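PDB 3HDQ: UDP-galactopyranose mutase from Deinococcus radiodurans, which probably interconverts UDP-galactopyranose and UDP-galactofuranose by means of its FAD cofactor, and is captured here in the oxidized form with UDP-galactose bound. Local coordinates for residues E26-D31 with P251-I256; G66-C71 with H220-M225; P121-L126 with N207-D212; S189-S194 with Y335-P340. All coordinates share one frame; numbering follows the deposited sequence.

Contact 1: E26-D31 with P251-I256; sequences ESKGFD and PFQHMI
The ring of F30 meets segment 251-256 at its edge, where P251 O lies near the ring plane, 3.7 Å from F30 CD1; beyond the two segments the same side chain rests on I250 and on M238 of the second subunit. A chi1 of 60° sets CG of F252 between its backbone N and carbonyl carbon; the ring leads away from segment 26-31 and touches L33, and CB is the side-chain atom that stays close, 4.4 Å from F30 CB. A third flat group, the amide of Q253, reaches across to segment 26-31; a bend at chi2 (-56°) sets CD beside K28. NE2 donates to K28 O at 2.8 Å, lying in the carbonyl plane on a lone pair. F30 and F252 form a parallel beta bridge where strands 30-35 and 252-257, neighbours in the five-stranded parallel sheet of a Rossmann-type fold, come together. The evidence is the pair of bonds that bracket F252: F30 N to P251 O at 2.9 Å and Q253 N to F30 O at 2.8 Å. A weak bond from H254 N to D31 O follows where both chains turn a corner, while D31 OD2 accepts from R54 N. G29 CA passes 3.4 Å from P251 O, and a beta carbon on G29 would collide with that oxygen. The P251 ring lies against S27, with CG 3.7 Å from S27 CB, and F249 of the second subunit packs on both residues.

Contact 2: G66-C71 with H220-M225; sequences GNAYDC and HGYTRM. With FAD (flavin-adenine dinucleotide), chain L.
D70, in the loop that also carries the FAD-binding N67, sets its carboxylate at the N-terminal end of helix 222-229. Each carboxylate oxygen takes one amide of the first turn. Y222 N donates to D70 OD1 at 2.6 Å on the syn side, 32° out of the carboxylate plane, whereas T223 N approaches D70 OD2 from above that plane at 3.1 Å. The backbone takes part as well: T223 OG1 donates to D70 O at 2.7 Å, in the carbonyl plane on a lone pair. A water gives hydrogens to D70 OD2 and H220 O and accepts from R224 N. An alanine in place of D70 would probably leave the amides of Y222 and T223 without their acceptor and the water without one of its partners. G221, at the N-cap position, brings CA to 3.1 Å from D70 OD1, and a beta carbon on it would clash with that oxygen. Nearby, A68 CB lies 4.3 Å above one face of the Y222 ring, offset toward the rim, and Y222 OH bonds H85 O. On the cofactor side, N67 N donates to FAD O1A at 2.9 Å and 170°. A carboxylate receiving the first amides of a helix is a side-chain cap of the helix N-terminus, whose end would probably favour the charged form; here it ties helix 222-229 to the loop that binds the FAD diphosphate.

Contact 3: P121-L126 with N207-D212; sequences PIPINL and NRYFAD. With GDU (galactose-uridine-5'-diphosphate), chain K.
P121 and N207 come within 5.9 Å at their CA atoms and P123 and Y209 within 6.3 Å, and no direct hydrogen bond joins the two segments; a cis peptide bond precedes P123. A water lies within hydrogen-bonding distance of I122 O and N207 O, 2.8 Å from each, though it has more acceptors in reach than protons. The ring of Y209 carries the closest side-chain contacts. I122 O sits at its edge, in plane, 3.3 Å from Y209 CD1, and P123 CD approaches the same CD1 obliquely at 3.6 Å, while I122 CG2 lies 4.2 Å from Y209 CE1. This wall belongs to the substrate pocket: strand 118-122, at the edge of the six-stranded mixed sheet, supplies I122, and the loop after helix 159-184 supplies Y209 and F210. CG of Y209 is anti to the backbone N (chi1 -156°); at the far end of the ring, OH donates to GDU O1A; the refined separation is very short, so its exact value is doubtful. A phenylalanine at Y209 would probably keep the ring packing on I122 and P123 but leave GDU O1A without this hydroxyl donor. F210 turns its edge to the galactose, with CZ 3.1 Å from GDU O4', while Y209 CB lies over the centre of one face of its ring. N125 ND2 bonds D206 O, just before N207, and N125 OD1 accepts from T128 N at the helix start.

Contact 4: S189-S194 with Y335-P340; sequences SELDAS and YPVPRP. With GDU (galactose-uridine-5'-diphosphate), chain K.
Two hydrogen bonds to backbone oxygens join the segments. D192 N donates to P338 O at 2.9 Å, from above the carbonyl plane, and R339 NE donates to E190 O at 2.8 Å, lying in the carbonyl plane with a C=O...N angle of 154°. Charge plays a looser part: E190 and R339 lie side by side pointing the same way, but E190 OE2 is 4.1 Å from R339 NH2 and well out of the guanidinium plane, and E190 OE1 accepts from D187 N. Within its own segment, D192 OD2 takes the amide of S194 at 3.1 Å, an Asx turn. Among apolar contacts, L191 CD2 meets V337 CG1 at 4.0 Å, and the L191 side chain also touches T180 and W184 of the UDP site. The ligand contact comes from Y335, whose OH donates to GDU O1B at 2.8 Å. Because the arginine grips a carbonyl rather than a carboxylate, the link between segments probably depends little on the ionisation of E190.

In the fold
Contact 1 is a surface contact, its centre about 31 Å from that of the chain, with one parallel bridge at the start of two strands of the Rossmann-type sheet; contacts 2 and 3 are buried, and contact 4 is partly so. Contacts 1 and 2 both touch the second subunit, whereas 3 and 4 lie within one chain. Contacts 3 and 4 reach the same mixed sheet and meet the same GDU, their centres about 22 Å apart, yet contact 3 relies on ring packing and a water while contact 4 uses direct bonds to carbonyls. Contact 2 meets FAD through N67, while its segments are joined by a carboxylate at a helix start. Along the chain, contact 3 is nested inside contact 2, itself inside contact 1; contact 4 crosses all three.

Contact 1: E26-D31 with P251-I256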
# COMPACT_ATOMS: atom_id res chain seq x y z
N GLU A 26 25.27 -0.34 27.06
CA GLU A 26 24.72 -1.01 25.88
C GLU A 26 24.29 -0.00 24.81
O GLU A 26 24.23 1.20 25.07
CB GLU A 26 23.53 -1.88 26.30
CG GLU A 26 23.44 -3.22 25.60
CD GLU A 26 23.13 -4.35 26.58
OE1 GLU A 26 22.13 -5.06 26.36
OE2 GLU A 26 23.89 -4.51 27.56
N SER A 27 23.98 -0.49 23.61
CA SER A 27 23.55 0.41 22.53
C SER A 27 22.40 1.31 22.99
O SER A 27 21.41 0.84 23.57
CB SER A 27 23.11 -0.38 21.29
OG SER A 27 24.21 -0.70 20.46
N LYS A 28 22.53 2.61 22.76
CA LYS A 28 21.41 3.49 23.02
C LYS A 28 20.34 3.26 21.96
O LYS A 28 19.15 3.38 22.25
CB LYS A 28 21.86 4.95 23.05
CG LYS A 28 22.96 5.22 24.06
CD LYS A 28 23.00 6.69 24.40
CE LYS A 28 22.44 7.50 23.24
NZ LYS A 28 22.61 8.97 23.44
N GLY A 29 20.75 2.91 20.75
CA GLY A 29 19.82 2.60 19.68
C GLY A 29 18.88 3.75 19.38
O GLY A 29 19.27 4.91 19.45
N PHE A 30 17.62 3.44 19.07
CA PHE A 30 16.64 4.48 18.72
C PHE A 30 16.32 5.40 19.90
O PHE A 30 16.27 4.97 21.05
CB PHE A 30 15.35 3.86 18.20
CG PHE A 30 15.53 3.04 16.94
CD1 PHE A 30 15.74 1.67 17.02
CD2 PHE A 30 15.52 3.66 15.70
CE1 PHE A 30 15.92 0.92 15.86
CE2 PHE A 30 15.70 2.91 14.53
CZ PHE A 30 15.90 1.54 14.61
N ASP A 31 16.09 6.67 19.60
CA ASP A 31 15.65 7.61 20.62
C ASP A 31 14.23 7.24 21.08
O ASP A 31 13.90 7.37 22.26
CB ASP A 31 15.71 9.04 20.09
CG ASP A 31 17.11 9.46 19.68
OD1 ASP A 31 17.94 9.69 20.59
OD2 ASP A 31 17.39 9.56 18.47
N PRO A 251 17.48 -1.97 20.94
CA PRO A 251 17.71 -0.87 21.87
C PRO A 251 16.92 0.41 21.53
O PRO A 251 16.99 0.89 20.39
CB PRO A 251 19.22 -0.62 21.74
CG PRO A 251 19.59 -1.14 20.42
CD PRO A 251 18.65 -2.27 20.11
N PHE A 252 16.20 0.94 22.52
CA PHE A 252 15.51 2.22 22.42
C PHE A 252 15.58 3.00 23.73
O PHE A 252 15.58 2.41 24.80
CB PHE A 252 14.04 2.02 22.00
CG PHE A 252 13.24 1.19 22.97
CD1 PHE A 252 12.48 1.80 23.95
CD2 PHE A 252 13.23 -0.19 22.88
CE1 PHE A 252 11.71 1.03 24.84
CE2 PHE A 252 12.48 -0.97 23.76
CZ PHE A 252 11.71 -0.36 24.74
N GLN A 253 15.60 4.33 23.65
CA GLN A 253 15.70 5.19 24.82
C GLN A 253 14.35 5.54 25.45
O GLN A 253 14.23 5.69 26.67
CB GLN A 253 16.46 6.47 24.48
CG GLN A 253 17.90 6.23 24.11
CD GLN A 253 18.65 5.48 25.20
OE1 GLN A 253 18.94 6.05 26.27
NE2 GLN A 253 18.95 4.20 24.96
N HIS A 254 13.32 5.72 24.62
CA HIS A 254 12.00 6.04 25.12
C HIS A 254 10.92 5.36 24.29
O HIS A 254 11.09 5.16 23.09
CB HIS A 254 11.77 7.56 25.14
CG HIS A 254 10.59 7.97 25.96
ND1 HIS A 254 10.69 8.34 27.28
CD2 HIS A 254 9.27 8.03 25.64
CE1 HIS A 254 9.48 8.64 27.74
NE2 HIS A 254 8.61 8.45 26.77
N MET A 255 9.82 4.98 24.93
CA MET A 255 8.71 4.33 24.25
C MET A 255 7.46 5.21 24.23
O MET A 255 7.10 5.84 25.23
CB MET A 255 8.36 2.96 24.86
CG MET A 255 7.16 2.31 24.19
SD MET A 255 6.57 0.74 24.85
CE MET A 255 7.84 -0.36 24.26
N ILE A 256 6.81 5.25 23.06
CA ILE A 256 5.50 5.86 22.92
C ILE A 256 4.53 4.74 22.58
O ILE A 256 4.69 4.08 21.56
CB ILE A 256 5.51 6.97 21.84
CG1 ILE A 256 6.40 8.13 22.31
CG2 ILE A 256 4.10 7.49 21.56
CD1 ILE A 256 6.40 9.32 21.41

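Contact 2: G66-C71 with H220-M225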
# COMPACT_ATOMS: atom_id res chain seq x y z
N GLY A 66 -3.20 2.72 11.24
CA GLY A 66 -4.14 2.29 12.25
C GLY A 66 -5.54 2.02 11.68
O GLY A 66 -5.67 1.41 10.62
N ASN A 67 -6.57 2.48 12.39
CA ASN A 67 -7.97 2.32 11.98
C ASN A 67 -8.31 3.07 10.71
O ASN A 67 -9.30 2.77 10.04
CB ASN A 67 -8.94 2.84 13.07
CG ASN A 67 -9.16 1.85 14.17
OD1 ASN A 67 -8.82 0.67 14.02
ND2 ASN A 67 -9.72 2.30 15.28
N ALA A 68 -7.51 4.10 10.41
CA ALA A 68 -7.84 5.05 9.36
C ALA A 68 -7.23 4.62 8.03
O ALA A 68 -7.36 5.32 7.03
CB ALA A 68 -7.39 6.43 9.74
N TYR A 69 -6.56 3.48 8.04
CA TYR A 69 -5.96 2.96 6.82
C TYR A 69 -7.03 2.83 5.74
O TYR A 69 -8.15 2.40 6.02
CB TYR A 69 -5.37 1.58 7.12
CG TYR A 69 -4.87 0.82 5.92
CD1 TYR A 69 -3.70 1.19 5.28
CD2 TYR A 69 -5.55 -0.29 5.45
CE1 TYR A 69 -3.22 0.47 4.19
CE2 TYR A 69 -5.08 -1.01 4.37
CZ TYR A 69 -3.92 -0.62 3.74
OH TYR A 69 -3.45 -1.31 2.66
N ASP A 70 -6.69 3.20 4.51
CA ASP A 70 -7.56 2.89 3.38
C ASP A 70 -6.81 2.21 2.22
O ASP A 70 -5.58 2.26 2.15
CB ASP A 70 -8.33 4.13 2.89
CG ASP A 70 -7.43 5.25 2.43
OD1 ASP A 70 -7.89 6.40 2.45
OD2 ASP A 70 -6.28 4.98 2.03
N CYS A 71 -7.55 1.57 1.34
CA CYS A 71 -6.94 0.83 0.25
C CYS A 71 -7.95 0.57 -0.86
O CYS A 71 -9.16 0.70 -0.68
CB CYS A 71 -6.40 -0.50 0.76
SG CYS A 71 -7.71 -1.58 1.34
N HIS A 220 -6.28 11.92 -1.91
CA HIS A 220 -5.99 10.58 -2.40
C HIS A 220 -6.05 9.52 -1.31
O HIS A 220 -5.45 8.44 -1.43
CB HIS A 220 -4.64 10.57 -3.11
CG HIS A 220 -4.52 11.64 -4.14
ND1 HIS A 220 -5.32 11.70 -5.26
CD2 HIS A 220 -3.69 12.71 -4.22
CE1 HIS A 220 -4.99 12.76 -5.99
NE2 HIS A 220 -4.00 13.38 -5.38
N GLY A 221 -6.79 9.82 -0.25
CA GLY A 221 -7.00 8.88 0.83
C GLY A 221 -6.01 9.03 1.98
O GLY A 221 -4.99 9.70 1.86
N TYR A 222 -6.34 8.40 3.10
CA TYR A 222 -5.52 8.45 4.30
C TYR A 222 -4.14 7.82 4.12
O TYR A 222 -3.14 8.37 4.57
CB TYR A 222 -6.25 7.73 5.45
CG TYR A 222 -7.50 8.46 5.89
CD1 TYR A 222 -8.75 8.06 5.44
CD2 TYR A 222 -7.42 9.56 6.73
CE1 TYR A 222 -9.89 8.73 5.84
CE2 TYR A 222 -8.55 10.23 7.13
CZ TYR A 222 -9.78 9.82 6.68
OH TYR A 222 -10.90 10.51 7.09
N THR A 223 -4.09 6.68 3.46
CA THR A 223 -2.84 5.93 3.37
C THR A 223 -1.73 6.75 2.70
O THR A 223 -0.61 6.83 3.22
CB THR A 223 -3.05 4.57 2.70
OG1 THR A 223 -3.88 3.78 3.55
CG2 THR A 223 -1.72 3.84 2.48
N ARG A 224 -2.07 7.36 1.57
CA ARG A 224 -1.17 8.31 0.92
C ARG A 224 -0.69 9.40 1.89
O ARG A 224 0.50 9.72 1.92
CB ARG A 224 -1.85 8.92 -0.31
CG ARG A 224 -2.05 7.91 -1.43
CD ARG A 224 -0.76 7.70 -2.20
NE ARG A 224 -0.33 8.98 -2.77
CZ ARG A 224 -0.81 9.49 -3.90
NH1 ARG A 224 -1.73 8.82 -4.60
NH2 ARG A 224 -0.37 10.67 -4.33
N MET A 225 -1.60 9.95 2.68
CA MET A 225 -1.27 10.99 3.66
C MET A 225 -0.29 10.44 4.71
O MET A 225 0.75 11.04 4.98
CB MET A 225 -2.54 11.52 4.34
CG MET A 225 -2.29 12.56 5.43
SD MET A 225 -3.75 12.87 6.44
CE MET A 225 -3.70 11.41 7.49
PA FAD L . -5.37 3.37 16.22
O1A FAD L . -5.79 3.66 14.90
O2A FAD L . -6.20 2.37 16.76
O5B FAD L . -3.91 2.86 16.11
C5B FAD L . -3.22 2.24 17.12
C4B FAD L . -2.32 1.22 16.49
O4B FAD L . -1.58 0.57 17.45
C3B FAD L . -3.17 0.16 15.82
O3B FAD L . -2.99 0.12 14.44
C2B FAD L . -2.70 -1.11 16.44
O2B FAD L . -2.57 -2.07 15.46
C1B FAD L . -1.39 -0.74 17.06
N9A FAD L . -1.04 -1.64 18.15
C8A FAD L . -1.75 -1.95 19.24
N7A FAD L . -1.09 -2.81 19.98
C5A FAD L . 0.06 -3.06 19.38
C6A FAD L . 1.14 -3.87 19.68
N6A FAD L . 1.22 -4.46 20.82
N1A FAD L . 2.20 -3.94 18.85
C2A FAD L . 2.21 -3.21 17.71
N3A FAD L . 1.16 -2.42 17.42
C4A FAD L . 0.10 -2.35 18.22
N1 FAD L . -12.86 9.46 13.60
C2 FAD L . -13.22 10.57 12.96
O2 FAD L . -12.70 11.62 13.20
N3 FAD L . -14.19 10.49 12.04
C4 FAD L . -14.78 9.31 11.76
O4 FAD L . -15.63 9.22 10.95
C4X FAD L . -14.40 8.20 12.43
N5 FAD L . -15.01 7.02 12.15
C5X FAD L . -14.63 5.91 12.81
C6 FAD L . -15.24 4.72 12.51
C7 FAD L . -14.87 3.58 13.17
C7M FAD L . -15.52 2.30 12.87
C8 FAD L . -13.88 3.63 14.11
C8M FAD L . -13.51 2.37 14.81
C9 FAD L . -13.26 4.83 14.40
C9A FAD L . -13.63 5.98 13.76
N10 FAD L . -13.02 7.17 14.03
C10 FAD L . -13.43 8.27 13.36
C1' FAD L . -12.03 7.32 15.12
C2' FAD L . -10.61 7.07 14.68
O2' FAD L . -10.56 5.75 14.26
C3' FAD L . -9.59 7.24 15.80
O3' FAD L . -9.49 8.50 16.30
C4' FAD L . -8.21 7.11 15.28
O4' FAD L . -8.32 6.25 14.18
C5' FAD L . -7.34 6.57 16.38
O5' FAD L . -5.99 6.79 16.23
P FAD L . -5.00 6.05 17.17
O1P FAD L . -3.69 6.22 16.69
O2P FAD L . -5.12 6.65 18.44
O3P FAD L . -5.43 4.55 17.24
O HOH W 1 -4.58 6.48 0.32

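Contact 3: P121-L126 with N207-D212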
# COMPACT_ATOMS: atom_id res chain seq x y z
N PRO A 121 -33.21 12.52 8.69
CA PRO A 121 -31.94 13.08 9.16
C PRO A 121 -31.65 12.74 10.62
O PRO A 121 -32.53 12.86 11.48
CB PRO A 121 -32.14 14.59 9.01
CG PRO A 121 -33.27 14.75 8.05
CD PRO A 121 -34.15 13.56 8.25
N ILE A 122 -30.42 12.30 10.88
CA ILE A 122 -29.85 12.25 12.22
C ILE A 122 -28.53 12.99 12.06
O ILE A 122 -27.81 12.75 11.10
CB ILE A 122 -29.64 10.79 12.70
CG1 ILE A 122 -29.03 10.75 14.10
CG2 ILE A 122 -28.76 10.01 11.72
CD1 ILE A 122 -30.05 10.78 15.20
N PRO A 123 -28.22 13.93 12.97
CA PRO A 123 -28.92 14.39 14.18
C PRO A 123 -30.40 14.71 13.95
O PRO A 123 -30.77 15.17 12.87
CB PRO A 123 -28.18 15.68 14.55
CG PRO A 123 -26.88 15.58 13.92
CD PRO A 123 -27.05 14.77 12.67
N ILE A 124 -31.23 14.47 14.96
CA ILE A 124 -32.63 14.87 14.91
C ILE A 124 -32.72 16.37 14.68
O ILE A 124 -32.06 17.15 15.38
CB ILE A 124 -33.37 14.51 16.22
CG1 ILE A 124 -33.39 12.99 16.43
CG2 ILE A 124 -34.78 15.12 16.24
CD1 ILE A 124 -34.08 12.53 17.70
N ASN A 125 -33.51 16.79 13.69
CA ASN A 125 -33.74 18.21 13.45
C ASN A 125 -35.20 18.55 13.13
O ASN A 125 -36.07 17.68 13.20
CB ASN A 125 -32.80 18.76 12.37
CG ASN A 125 -33.18 18.29 10.97
OD1 ASN A 125 -34.25 17.72 10.75
ND2 ASN A 125 -32.29 18.55 10.00
N LEU A 126 -35.45 19.80 12.76
CA LEU A 126 -36.77 20.28 12.37
C LEU A 126 -37.44 19.35 11.35
O LEU A 126 -38.58 18.90 11.55
CB LEU A 126 -36.68 21.72 11.85
CG LEU A 126 -37.89 22.67 11.90
CD1 LEU A 126 -38.27 23.24 10.54
CD2 LEU A 126 -39.10 22.06 12.61
N ASN A 207 -28.69 19.37 8.12
CA ASN A 207 -28.69 17.92 8.04
C ASN A 207 -27.30 17.31 7.99
O ASN A 207 -27.17 16.10 7.82
CB ASN A 207 -29.54 17.43 6.86
CG ASN A 207 -28.94 17.79 5.51
OD1 ASN A 207 -28.05 18.65 5.43
ND2 ASN A 207 -29.41 17.14 4.45
N ARG A 208 -26.26 18.14 8.13
CA ARG A 208 -24.90 17.59 8.24
C ARG A 208 -24.74 16.84 9.55
O ARG A 208 -25.31 17.21 10.58
CB ARG A 208 -23.83 18.68 8.21
CG ARG A 208 -23.81 19.52 6.96
CD ARG A 208 -23.90 20.95 7.42
NE ARG A 208 -22.62 21.62 7.44
CZ ARG A 208 -22.34 22.61 8.26
NH1 ARG A 208 -23.24 23.02 9.14
NH2 ARG A 208 -21.15 23.19 8.21
N TYR A 209 -23.93 15.80 9.52
CA TYR A 209 -23.68 15.05 10.72
C TYR A 209 -22.76 15.85 11.63
O TYR A 209 -22.83 15.71 12.86
CB TYR A 209 -23.10 13.69 10.38
CG TYR A 209 -23.34 12.67 11.44
CD1 TYR A 209 -24.62 12.22 11.72
CD2 TYR A 209 -22.28 12.15 12.18
CE1 TYR A 209 -24.84 11.28 12.70
CE2 TYR A 209 -22.49 11.22 13.15
CZ TYR A 209 -23.76 10.79 13.42
OH TYR A 209 -23.95 9.85 14.40
N PHE A 210 -21.92 16.68 11.03
CA PHE A 210 -21.02 17.56 11.79
C PHE A 210 -21.23 18.99 11.37
O PHE A 210 -21.49 19.27 10.20
CB PHE A 210 -19.55 17.21 11.53
CG PHE A 210 -19.25 15.74 11.61
CD1 PHE A 210 -18.96 15.02 10.46
CD2 PHE A 210 -19.28 15.08 12.82
CE1 PHE A 210 -18.69 13.66 10.53
CE2 PHE A 210 -19.01 13.72 12.89
CZ PHE A 210 -18.72 13.00 11.74
N ALA A 211 -21.06 19.91 12.32
CA ALA A 211 -21.14 21.33 12.02
C ALA A 211 -19.78 22.00 12.11
O ALA A 211 -19.69 23.23 12.10
CB ALA A 211 -22.12 22.02 12.97
N ASP A 212 -18.73 21.20 12.19
CA ASP A 212 -17.37 21.72 12.32
C ASP A 212 -17.00 22.65 11.15
O ASP A 212 -17.54 22.52 10.05
CB ASP A 212 -16.34 20.59 12.35
CG ASP A 212 -16.65 19.50 13.37
OD1 ASP A 212 -15.73 18.71 13.68
OD2 ASP A 212 -17.79 19.40 13.85
N1 GDU K . -26.32 7.13 18.35
C2 GDU K . -27.46 6.67 18.15
N3 GDU K . -28.25 6.57 17.16
C4 GDU K . -27.74 7.07 16.02
C5 GDU K . -26.38 7.66 16.07
C6 GDU K . -25.72 7.66 17.25
O2 GDU K . -28.02 6.11 19.32
O4 GDU K . -28.37 7.02 14.97
C1D GDU K . -25.64 7.08 19.62
C2D GDU K . -24.93 5.76 20.02
O2D GDU K . -24.84 5.60 21.43
C3D GDU K . -23.58 5.97 19.37
C4D GDU K . -23.33 7.41 19.82
O4D GDU K . -24.60 8.06 19.76
O3D GDU K . -22.62 5.05 19.87
C5D GDU K . -22.15 8.13 19.17
O5D GDU K . -22.50 8.19 17.78
PA GDU K . -21.40 8.16 16.61
O1A GDU K . -22.07 8.57 15.35
O2A GDU K . -20.36 9.15 16.95
O3A GDU K . -20.86 6.68 16.40
PB GDU K . -19.42 6.38 15.82
O1B GDU K . -19.40 4.90 15.86
O2B GDU K . -18.26 6.86 16.62
O3B GDU K . -19.24 6.79 14.28
C1' GDU K . -18.09 7.01 13.44
C2' GDU K . -17.59 8.45 13.63
C3' GDU K . -18.83 9.36 13.52
C4' GDU K . -19.32 9.31 12.04
C5' GDU K . -19.51 7.82 11.63
C6' GDU K . -19.71 7.62 10.10
O2' GDU K . -16.87 8.60 14.87
O3' GDU K . -18.48 10.69 13.95
O4' GDU K . -18.32 9.96 11.22
O5' GDU K . -18.54 6.83 12.07
O6' GDU K . -21.11 7.46 9.74
O HOH W 2 -26.21 13.81 9.09

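Contact 4: S189-S194 with Y335-P340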
# COMPACT_ATOMS: atom_id res chain seq x y z
N SER A 189 -28.81 3.80 29.74
CA SER A 189 -28.78 4.06 31.18
C SER A 189 -27.43 3.62 31.77
O SER A 189 -26.98 4.18 32.76
CB SER A 189 -29.93 3.35 31.90
OG SER A 189 -29.86 1.94 31.71
N GLU A 190 -26.80 2.64 31.13
CA GLU A 190 -25.52 2.09 31.59
C GLU A 190 -24.28 2.75 30.97
O GLU A 190 -23.17 2.27 31.14
CB GLU A 190 -25.48 0.59 31.34
CG GLU A 190 -26.60 -0.20 32.03
CD GLU A 190 -26.74 -1.61 31.47
OE1 GLU A 190 -27.13 -1.75 30.28
OE2 GLU A 190 -26.47 -2.58 32.22
N LEU A 191 -24.46 3.86 30.26
CA LEU A 191 -23.33 4.55 29.66
C LEU A 191 -23.27 5.96 30.20
O LEU A 191 -24.29 6.54 30.55
CB LEU A 191 -23.46 4.58 28.14
CG LEU A 191 -23.30 3.23 27.44
CD1 LEU A 191 -23.79 3.31 25.99
CD2 LEU A 191 -21.85 2.76 27.51
N ASP A 192 -22.06 6.51 30.28
CA ASP A 192 -21.92 7.93 30.60
C ASP A 192 -22.60 8.79 29.52
O ASP A 192 -22.65 8.42 28.34
CB ASP A 192 -20.45 8.32 30.73
CG ASP A 192 -20.26 9.75 31.22
OD1 ASP A 192 -20.29 9.97 32.45
OD2 ASP A 192 -20.08 10.65 30.37
N ALA A 193 -23.12 9.94 29.94
CA ALA A 193 -23.79 10.90 29.08
C ALA A 193 -23.04 11.23 27.79
O ALA A 193 -23.66 11.54 26.76
CB ALA A 193 -24.04 12.19 29.86
N SER A 194 -21.72 11.17 27.84
CA SER A 194 -20.88 11.69 26.75
C SER A 194 -20.97 10.88 25.45
O SER A 194 -20.55 11.36 24.40
CB SER A 194 -19.42 11.75 27.20
OG SER A 194 -18.92 10.45 27.44
N TYR A 335 -13.34 0.83 20.48
CA TYR A 335 -14.01 1.84 21.30
C TYR A 335 -13.77 1.59 22.79
O TYR A 335 -14.01 0.48 23.27
CB TYR A 335 -15.53 1.77 21.12
CG TYR A 335 -16.09 2.00 19.73
CD1 TYR A 335 -16.14 0.98 18.80
CD2 TYR A 335 -16.61 3.24 19.38
CE1 TYR A 335 -16.66 1.19 17.55
CE2 TYR A 335 -17.14 3.46 18.12
CZ TYR A 335 -17.17 2.43 17.21
OH TYR A 335 -17.69 2.64 15.97
N PRO A 336 -13.34 2.62 23.53
CA PRO A 336 -13.49 2.50 24.98
C PRO A 336 -14.99 2.50 25.29
O PRO A 336 -15.78 2.94 24.45
CB PRO A 336 -12.87 3.81 25.51
CG PRO A 336 -12.24 4.48 24.33
CD PRO A 336 -12.92 3.96 23.11
N VAL A 337 -15.36 2.03 26.48
CA VAL A 337 -16.77 1.94 26.87
C VAL A 337 -17.06 2.87 28.07
O VAL A 337 -17.07 2.42 29.21
CB VAL A 337 -17.14 0.48 27.22
CG1 VAL A 337 -18.62 0.36 27.55
CG2 VAL A 337 -16.74 -0.45 26.08
N PRO A 338 -17.30 4.16 27.80
CA PRO A 338 -17.44 5.13 28.89
C PRO A 338 -18.64 4.84 29.81
O PRO A 338 -19.79 4.94 29.39
CB PRO A 338 -17.62 6.47 28.14
CG PRO A 338 -17.11 6.20 26.75
CD PRO A 338 -17.49 4.80 26.48
N ARG A 339 -18.34 4.44 31.04
CA ARG A 339 -19.33 4.24 32.10
C ARG A 339 -18.53 4.10 33.39
O ARG A 339 -17.35 3.75 33.35
CB ARG A 339 -20.18 2.99 31.86
CG ARG A 339 -19.38 1.72 31.73
CD ARG A 339 -20.23 0.60 31.17
NE ARG A 339 -21.42 0.30 31.97
CZ ARG A 339 -21.65 -0.88 32.52
NH1 ARG A 339 -20.78 -1.87 32.36
NH2 ARG A 339 -22.75 -1.09 33.24
N PRO A 340 -19.16 4.39 34.54
CA PRO A 340 -18.46 4.43 35.84
C PRO A 340 -17.62 3.18 36.17
O PRO A 340 -16.50 3.35 36.64
CB PRO A 340 -19.60 4.62 36.84
CG PRO A 340 -20.69 5.30 36.05
CD PRO A 340 -20.60 4.69 34.68
N1 GDU K . -26.32 7.13 18.35
C2 GDU K . -27.46 6.67 18.15
N3 GDU K . -28.25 6.57 17.16
C4 GDU K . -27.74 7.07 16.02
C5 GDU K . -26.38 7.66 16.07
C6 GDU K . -25.72 7.66 17.25
O2 GDU K . -28.02 6.11 19.32
O4 GDU K . -28.37 7.02 14.97
C1D GDU K . -25.64 7.08 19.62
C2D GDU K . -24.93 5.76 20.02
O2D GDU K . -24.84 5.60 21.43
C3D GDU K . -23.58 5.97 19.37
C4D GDU K . -23.33 7.41 19.82
O4D GDU K . -24.60 8.06 19.76
O3D GDU K . -22.62 5.05 19.87
C5D GDU K . -22.15 8.13 19.17
O5D GDU K . -22.50 8.19 17.78
PA GDU K . -21.40 8.16 16.61
O1A GDU K . -22.07 8.57 15.35
O2A GDU K . -20.36 9.15 16.95
O3A GDU K . -20.86 6.68 16.40
PB GDU K . -19.42 6.38 15.82
O1B GDU K . -19.40 4.90 15.86
O2B GDU K . -18.26 6.86 16.62
O3B GDU K . -19.24 6.79 14.28
C1' GDU K . -18.09 7.01 13.44
C2' GDU K . -17.59 8.45 13.63
C3' GDU K . -18.83 9.36 13.52
C4' GDU K . -19.32 9.31 12.04
C5' GDU K . -19.51 7.82 11.63
C6' GDU K . -19.71 7.62 10.10
O2' GDU K . -16.87 8.60 14.87
O3' GDU K . -18.48 10.69 13.95
O4' GDU K . -18.32 9.96 11.22
O5' GDU K . -18.54 6.83 12.07
O6' GDU K . -21.11 7.46 9.74